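Local structure of kirola (Actinidia deliciosa, 4IGV) at residues 49-52 against 53-56; 60-63 against 64-67; 94-97 against 98-101. The protein is a kiwifruit allergen of the ripening-related MLP family whose Bet v 1-like fold suggests, without proving, that it binds small hydrophobic ligands. All blocks are in the same frame, centred on the assembly; numbering follows the deposited sequence.

Interaction 1: 49-52 against 53-56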
loop_
_atom_site.group_PDB
_atom_site.type_symbol
_atom_site.label_atom_id
_atom_site.label_comp_id
_atom_site.label_asym_id
_atom_site.label_seq_id
_atom_site.Cartn_x
_atom_site.Cartn_y
_atom_site.Cartn_z
ATOM N N TRP A 49 5.433 2.741 14.570
ATOM C CA TRP A 49 5.345 1.857 13.438
ATOM C C TRP A 49 4.528 0.624 13.888
ATOM O O TRP A 49 4.772 0.043 14.952
ATOM C CB TRP A 49 6.702 1.396 12.958
ATOM C CG TRP A 49 7.691 2.456 12.524
ATOM C CD1 TRP A 49 8.756 2.863 13.216
ATOM C CD2 TRP A 49 7.695 3.193 11.293
ATOM N NE1 TRP A 49 9.443 3.812 12.511
ATOM C CE2 TRP A 49 8.827 4.016 11.320
ATOM C CE3 TRP A 49 6.875 3.211 10.163
ATOM C CZ2 TRP A 49 9.149 4.866 10.283
ATOM C CZ3 TRP A 49 7.234 4.085 9.106
ATOM C CH2 TRP A 49 8.333 4.859 9.200
ATOM N N GLY A 50 3.631 0.215 13.057
ATOM C CA GLY A 50 2.907 -1.039 13.279
ATOM C C GLY A 50 1.723 -0.978 14.226
ATOM O O GLY A 50 1.196 -2.015 14.612
ATOM N N THR A 51 1.270 0.240 14.577
ATOM C CA THR A 51 0.120 0.419 15.481
ATOM C C THR A 51 -1.033 1.134 14.781
ATOM O O THR A 51 -0.825 2.012 13.936
ATOM C CB THR A 51 0.502 1.191 16.690
ATOM O OG1 THR A 51 0.824 2.519 16.367
ATOM C CG2 THR A 51 1.630 0.468 17.453
ATOM N N VAL A 52 -2.263 0.780 15.081
ATOM C CA VAL A 52 -3.437 1.469 14.611
ATOM C C VAL A 52 -3.388 2.908 15.067
ATOM O O VAL A 52 -3.021 3.236 16.240
ATOM C CB VAL A 52 -4.701 0.774 15.080
ATOM C CG1 VAL A 52 -5.937 1.665 14.826
ATOM C CG2 VAL A 52 -4.850 -0.620 14.419
ATOM N N GLY A 53 -3.696 3.811 14.165
ATOM C CA GLY A 53 -3.629 5.214 14.386
ATOM C C GLY A 53 -2.359 5.900 14.083
ATOM O O GLY A 53 -2.285 7.149 14.113
ATOM N N SER A 54 -1.326 5.153 13.724
ATOM C CA SER A 54 -0.084 5.757 13.311
ATOM C C SER A 54 -0.311 6.536 12.017
ATOM O O SER A 54 -1.199 6.189 11.167
ATOM C CB SER A 54 1.041 4.733 13.146
ATOM O OG SER A 54 0.728 3.652 12.273
ATOM N N VAL A 55 0.463 7.593 11.829
ATOM C CA VAL A 55 0.304 8.480 10.698
ATOM C C VAL A 55 1.616 8.503 9.934
ATOM O O VAL A 55 2.670 8.741 10.540
ATOM C CB VAL A 55 -0.074 9.907 11.164
ATOM C CG1 VAL A 55 -0.178 10.902 9.962
ATOM C CG2 VAL A 55 -1.353 9.919 12.030
ATOM N N ILE A 56 1.543 8.247 8.642
ATOM C CA ILE A 56 2.704 8.011 7.818
ATOM C C ILE A 56 2.631 8.909 6.577
ATOM O O ILE A 56 1.586 9.022 5.899
ATOM C CB ILE A 56 2.856 6.534 7.425
ATOM C CG1 ILE A 56 2.915 5.660 8.655
ATOM C CG2 ILE A 56 4.113 6.333 6.550
ATOM C CD1 ILE A 56 2.889 4.161 8.307
HETATM O O HOH W 1 2.741 1.982 10.960
#

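Interaction 2: 60-63 against 64-67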
loop_
_atom_site.group_PDB
_atom_site.type_symbol
_atom_site.label_atom_id
_atom_site.label_comp_id
_atom_site.label_asym_id
_atom_site.label_seq_id
_atom_site.Cartn_x
_atom_site.Cartn_y
_atom_site.Cartn_z
ATOM N N TYR A 60 6.461 9.517 -3.243
ATOM C CA TYR A 60 6.472 8.511 -4.263
ATOM C C TYR A 60 6.411 9.088 -5.650
ATOM O O TYR A 60 6.193 10.294 -5.815
ATOM C CB TYR A 60 5.316 7.485 -4.009
ATOM C CG TYR A 60 3.883 7.959 -4.196
ATOM C CD1 TYR A 60 3.179 7.660 -5.332
ATOM C CD2 TYR A 60 3.235 8.711 -3.224
ATOM C CE1 TYR A 60 1.812 8.072 -5.495
ATOM C CE2 TYR A 60 1.905 9.138 -3.381
ATOM C CZ TYR A 60 1.197 8.799 -4.496
ATOM O OH TYR A 60 -0.111 9.205 -4.666
ATOM N N THR A 61 6.651 8.250 -6.639
ATOM C CA THR A 61 6.662 8.675 -8.013
ATOM C C THR A 61 5.796 7.728 -8.825
ATOM O O THR A 61 5.968 6.505 -8.758
ATOM C CB THR A 61 8.103 8.689 -8.542
ATOM O OG1 THR A 61 8.889 9.634 -7.797
ATOM C CG2 THR A 61 8.153 9.067 -10.026
ATOM N N ILE A 62 4.882 8.312 -9.596
ATOM C CA ILE A 62 3.957 7.586 -10.474
ATOM C C ILE A 62 4.078 8.218 -11.853
ATOM O O ILE A 62 3.921 9.442 -12.007
ATOM C CB ILE A 62 2.458 7.791 -10.018
ATOM C CG1 ILE A 62 2.127 7.066 -8.718
ATOM C CG2 ILE A 62 1.493 7.383 -11.197
ATOM C CD1 ILE A 62 1.440 5.713 -8.909
ATOM N N ASP A 63 4.365 7.384 -12.851
ATOM C CA ASP A 63 4.581 7.850 -14.224
ATOM C C ASP A 63 5.578 9.007 -14.283
ATOM O O ASP A 63 5.361 9.999 -14.981
ATOM C CB ASP A 63 3.244 8.226 -14.876
ATOM C CG ASP A 63 2.380 7.000 -15.210
ATOM O OD1 ASP A 63 2.866 5.858 -15.115
ATOM O OD2 ASP A 63 1.210 7.179 -15.615
ATOM N N GLY A 64 6.659 8.876 -13.515
ATOM C CA GLY A 64 7.728 9.885 -13.445
ATOM C C GLY A 64 7.405 11.177 -12.717
ATOM O O GLY A 64 8.219 12.111 -12.736
ATOM N N LYS A 65 6.212 11.277 -12.140
ATOM C CA LYS A 65 5.864 12.483 -11.395
ATOM C C LYS A 65 5.779 12.245 -9.916
ATOM O O LYS A 65 5.201 11.245 -9.443
ATOM C CB LYS A 65 4.599 13.108 -11.886
ATOM C CG LYS A 65 3.337 12.325 -11.772
ATOM C CD LYS A 65 2.516 12.449 -13.083
ATOM C CE LYS A 65 1.139 11.802 -12.902
ATOM N NZ LYS A 65 1.241 10.372 -12.476
ATOM N N GLU A 66 6.370 13.183 -9.195
ATOM C CA GLU A 66 6.508 13.061 -7.762
ATOM C C GLU A 66 5.192 13.460 -7.099
ATOM O O GLU A 66 4.580 14.497 -7.451
ATOM C CB GLU A 66 7.677 13.891 -7.232
ATOM C CG GLU A 66 9.049 13.438 -7.765
ATOM C CD GLU A 66 10.221 14.197 -7.146
ATOM O OE1 GLU A 66 10.032 15.003 -6.211
ATOM O OE2 GLU A 66 11.345 13.984 -7.636
ATOM N N LYS A 67 4.757 12.586 -6.205
ATOM C CA LYS A 67 3.522 12.766 -5.469
ATOM C C LYS A 67 3.757 12.560 -3.991
ATOM O O LYS A 67 4.773 12.009 -3.586
ATOM C CB LYS A 67 2.470 11.809 -5.966
ATOM C CG LYS A 67 2.024 12.153 -7.426
ATOM C CD LYS A 67 0.895 11.315 -7.882
ATOM C CE LYS A 67 0.702 11.465 -9.371
ATOM N NZ LYS A 67 -0.401 12.359 -9.718
#

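Interaction 3: 94-97 against 98-101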
loop_
_atom_site.group_PDB
_atom_site.type_symbol
_atom_site.label_atom_id
_atom_site.label_comp_id
_atom_site.label_asym_id
_atom_site.label_seq_id
_atom_site.Cartn_x
_atom_site.Cartn_y
_atom_site.Cartn_z
ATOM N N GLU A 94 -7.070 15.017 -4.695
ATOM C CA GLU A 94 -7.537 15.931 -5.730
ATOM C C GLU A 94 -8.536 15.244 -6.643
ATOM O O GLU A 94 -9.242 15.934 -7.392
ATOM C CB GLU A 94 -6.361 16.459 -6.553
ATOM C CG GLU A 94 -5.425 17.363 -5.760
ATOM C CD GLU A 94 -4.150 17.725 -6.530
ATOM O OE1 GLU A 94 -3.649 16.887 -7.316
ATOM O OE2 GLU A 94 -3.650 18.854 -6.350
ATOM N N LEU A 95 -8.578 13.905 -6.620
ATOM C CA LEU A 95 -9.457 13.103 -7.463
ATOM C C LEU A 95 -10.494 12.275 -6.723
ATOM O O LEU A 95 -11.583 12.020 -7.266
ATOM C CB LEU A 95 -8.600 12.131 -8.312
ATOM C CG LEU A 95 -7.554 12.720 -9.262
ATOM C CD1 LEU A 95 -6.708 11.626 -9.908
ATOM C CD2 LEU A 95 -8.271 13.550 -10.310
ATOM N N TYR A 96 -10.154 11.833 -5.506
ATOM C CA TYR A 96 -10.997 10.974 -4.663
ATOM C C TYR A 96 -11.354 11.672 -3.370
ATOM O O TYR A 96 -10.506 12.279 -2.714
ATOM C CB TYR A 96 -10.276 9.618 -4.383
ATOM C CG TYR A 96 -9.881 8.909 -5.647
ATOM C CD1 TYR A 96 -10.798 8.140 -6.375
ATOM C CD2 TYR A 96 -8.596 9.040 -6.180
ATOM C CE1 TYR A 96 -10.447 7.543 -7.580
ATOM C CE2 TYR A 96 -8.230 8.430 -7.377
ATOM C CZ TYR A 96 -9.159 7.678 -8.074
ATOM O OH TYR A 96 -8.785 7.123 -9.299
ATOM N N LYS A 97 -12.635 11.579 -3.011
ATOM C CA LYS A 97 -13.125 12.044 -1.733
ATOM C C LYS A 97 -12.552 11.222 -0.599
ATOM O O LYS A 97 -12.148 11.744 0.431
ATOM C CB LYS A 97 -14.654 11.945 -1.696
ATOM C CG LYS A 97 -15.259 12.514 -0.430
ATOM C CD LYS A 97 -16.748 12.607 -0.547
ATOM C CE LYS A 97 -17.378 13.058 0.771
ATOM N NZ LYS A 97 -18.865 12.990 0.758
ATOM N N THR A 98 -12.536 9.917 -0.811
ATOM C CA THR A 98 -12.008 8.961 0.127
ATOM C C THR A 98 -11.262 7.851 -0.590
ATOM O O THR A 98 -11.575 7.511 -1.718
ATOM C CB THR A 98 -13.095 8.301 0.995
ATOM O OG1 THR A 98 -13.954 7.487 0.214
ATOM C CG2 THR A 98 -13.969 9.333 1.694
ATOM N N PHE A 99 -10.251 7.300 0.085
ATOM C CA PHE A 99 -9.423 6.253 -0.478
ATOM C C PHE A 99 -8.803 5.438 0.640
ATOM O O PHE A 99 -8.114 5.980 1.489
ATOM C CB PHE A 99 -8.337 6.847 -1.379
ATOM C CG PHE A 99 -7.918 5.944 -2.527
ATOM C CD1 PHE A 99 -8.202 6.263 -3.793
ATOM C CD2 PHE A 99 -7.257 4.727 -2.301
ATOM C CE1 PHE A 99 -7.840 5.439 -4.840
ATOM C CE2 PHE A 99 -6.920 3.923 -3.356
ATOM C CZ PHE A 99 -7.201 4.288 -4.590
ATOM N N ILE A 100 -9.075 4.136 0.615
ATOM C CA ILE A 100 -8.557 3.181 1.584
ATOM C C ILE A 100 -7.834 2.075 0.819
ATOM O O ILE A 100 -8.278 1.639 -0.229
ATOM C CB ILE A 100 -9.705 2.515 2.373
ATOM C CG1 ILE A 100 -10.563 3.586 3.076
ATOM C CG2 ILE A 100 -9.143 1.555 3.331
ATOM C CD1 ILE A 100 -9.872 4.391 3.838
ATOM N N ILE A 101 -6.678 1.669 1.330
ATOM C CA ILE A 101 -5.899 0.592 0.751
ATOM C C ILE A 101 -5.691 -0.464 1.819
ATOM O O ILE A 101 -5.207 -0.192 2.896
ATOM C CB ILE A 101 -4.513 1.078 0.282
ATOM C CG1 ILE A 101 -4.701 2.113 -0.841
ATOM C CG2 ILE A 101 -3.625 -0.113 -0.223
ATOM C CD1 ILE A 101 -3.374 2.731 -1.337
#

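Interaction 1: 49-52 against 53-56
The carbonyl O of T51 is gripped twice by S54: OG donates to it over 2.8 Å, and the backbone N of the same residue over 3.2 Å. The hydroxyl lies in the carbonyl plane, with a C=O...OG angle of 156°, whereas the amide stands above that plane, 40° out of it. The N-H...O bond from S54 to T51 closes a type II beta turn whose third position is G53; its positive phi fits that turn. The serine hydroxyl can add a second bond because its chi1 of 54° sets OG between the backbone N and the carbonyl carbon. An ordered water extends the link: it donates to S54 OG over 2.9 Å and accepts from G50 N over the same distance, so it ties G50 N to the hydroxyl that holds T51 O. The W49 ring meets I56 obliquely and loosely, CZ3 to CD1 at 4.4 Å. T51 OG1 turns to the carbonyl O of N48, and G50 O accepts from R25 of helix 17-25. The loop holding this turn leads from strand 39-46 into strand 55-62, with G53 and S54 bonded to V73 of strand 65-77 and W49 resting on V42 and L44.

Interaction 2: 60-63 against 64-67
K67 lays the start of its side chain across the Y60 ring. CB sits over one face, 3.8 Å from the ring centroid and 19° off the normal, a CH-pi contact displaced toward the rim on the CZ side. CG makes no close contact across the hairpin; CD then runs past the phenol end, 4.0 Å from Y60 OH, and CE reaches CB of I62, whose side chain lies on the same face. The chain, extended to CE, bends at chi4 before NZ and also touches D91 of an outside loop. The backbones beneath hold this pairing: Y60 and K67 form an antiparallel hydrogen-bonded pair, with K67 N to Y60 O at 2.7 Å and an N-H...O angle of 176°.

At the hairpin end, K65 folds back. Its chi1 of 63° carries CG over I62 O, and bends at chi2 and chi4 bring NZ to that same oxygen at 2.9 Å. K65 N also donates to I62 O, over 2.9 Å, closing the type I' turn through D63 and G64. The two nitrogens come from opposite faces of the carbonyl plane, each standing well above it and not on a lone pair. D63 OD2 stays 4.5 Å from K65 NZ, beyond salt-bridge range. On the other face, T61 CG2 packs 3.5 Å from G64 CA.

This is the tight two-residue turn of the hairpin between strands 55-62 and 65-77. I62 rests on T132, L133 and F136 of helix 131-145, Y60 also meets F136, and T61 OG1 bonds to Q40 of the neighbouring strand 39-46.

Interaction 3: 94-97 against 98-101
Two first torsions bring the rings of Y96 and F99 together: chi1 of Y96 is -56°, with CG beside its backbone N, and chi1 of F99 is -150°, so that both side chains leave the chain pointing the same way and lie side by side. The rings themselves are turned steeply against each other. Their planes stand at 80° and their centroids 5.0 Å apart, which defines a T-shaped (edge-to-face) pair with F99 giving the edge and Y96 the face. CD1 of F99 touches nearest the root of the tyrosine ring, 3.6 Å from Y96 CG, while CE1 stands over the ring centre, 3.8 Å above the plane.

Residues only three apart in an unbroken strand would ordinarily face opposite sides of the sheet. Here the chain bulges: K97 and T98 both face E121 of strand 112-122, a classic beta bulge in the antiparallel sheet of the Bet v 1 fold. K97 takes helix-like backbone angles, and this local turn of the chain lets Y96 and F99 share one side.

Both aromatic residues are buried. F99 also meets F118 edge-to-face and touches I87 of strand 82-88, and Y96 lies against Y120. The phenol OH is hydrogen-bonded to the carbonyl O of E128, in the loop before helix 131-145, and P130 of that loop touches both Y96 and F99.

From the N terminus the three contacts follow in series; none encloses or crosses another. Interaction 1 closes the loop between strands 39-46 and 55-62, and interaction 2, at the far end of strand 55-62 with centres about 24 Å away, closes the hairpin into strand 65-77. Interaction 3 comes later, where strand 96-107 begins, and closes no loop but bends the chain between neighbours 82-88 and 112-122. Interactions 2 and 3 approach to about 6 Å between nearest atoms without touching, their centres about 17 Å apart. All three reach one antiparallel sheet; 2 packs on helix 131-145, and 3 on the loop before it.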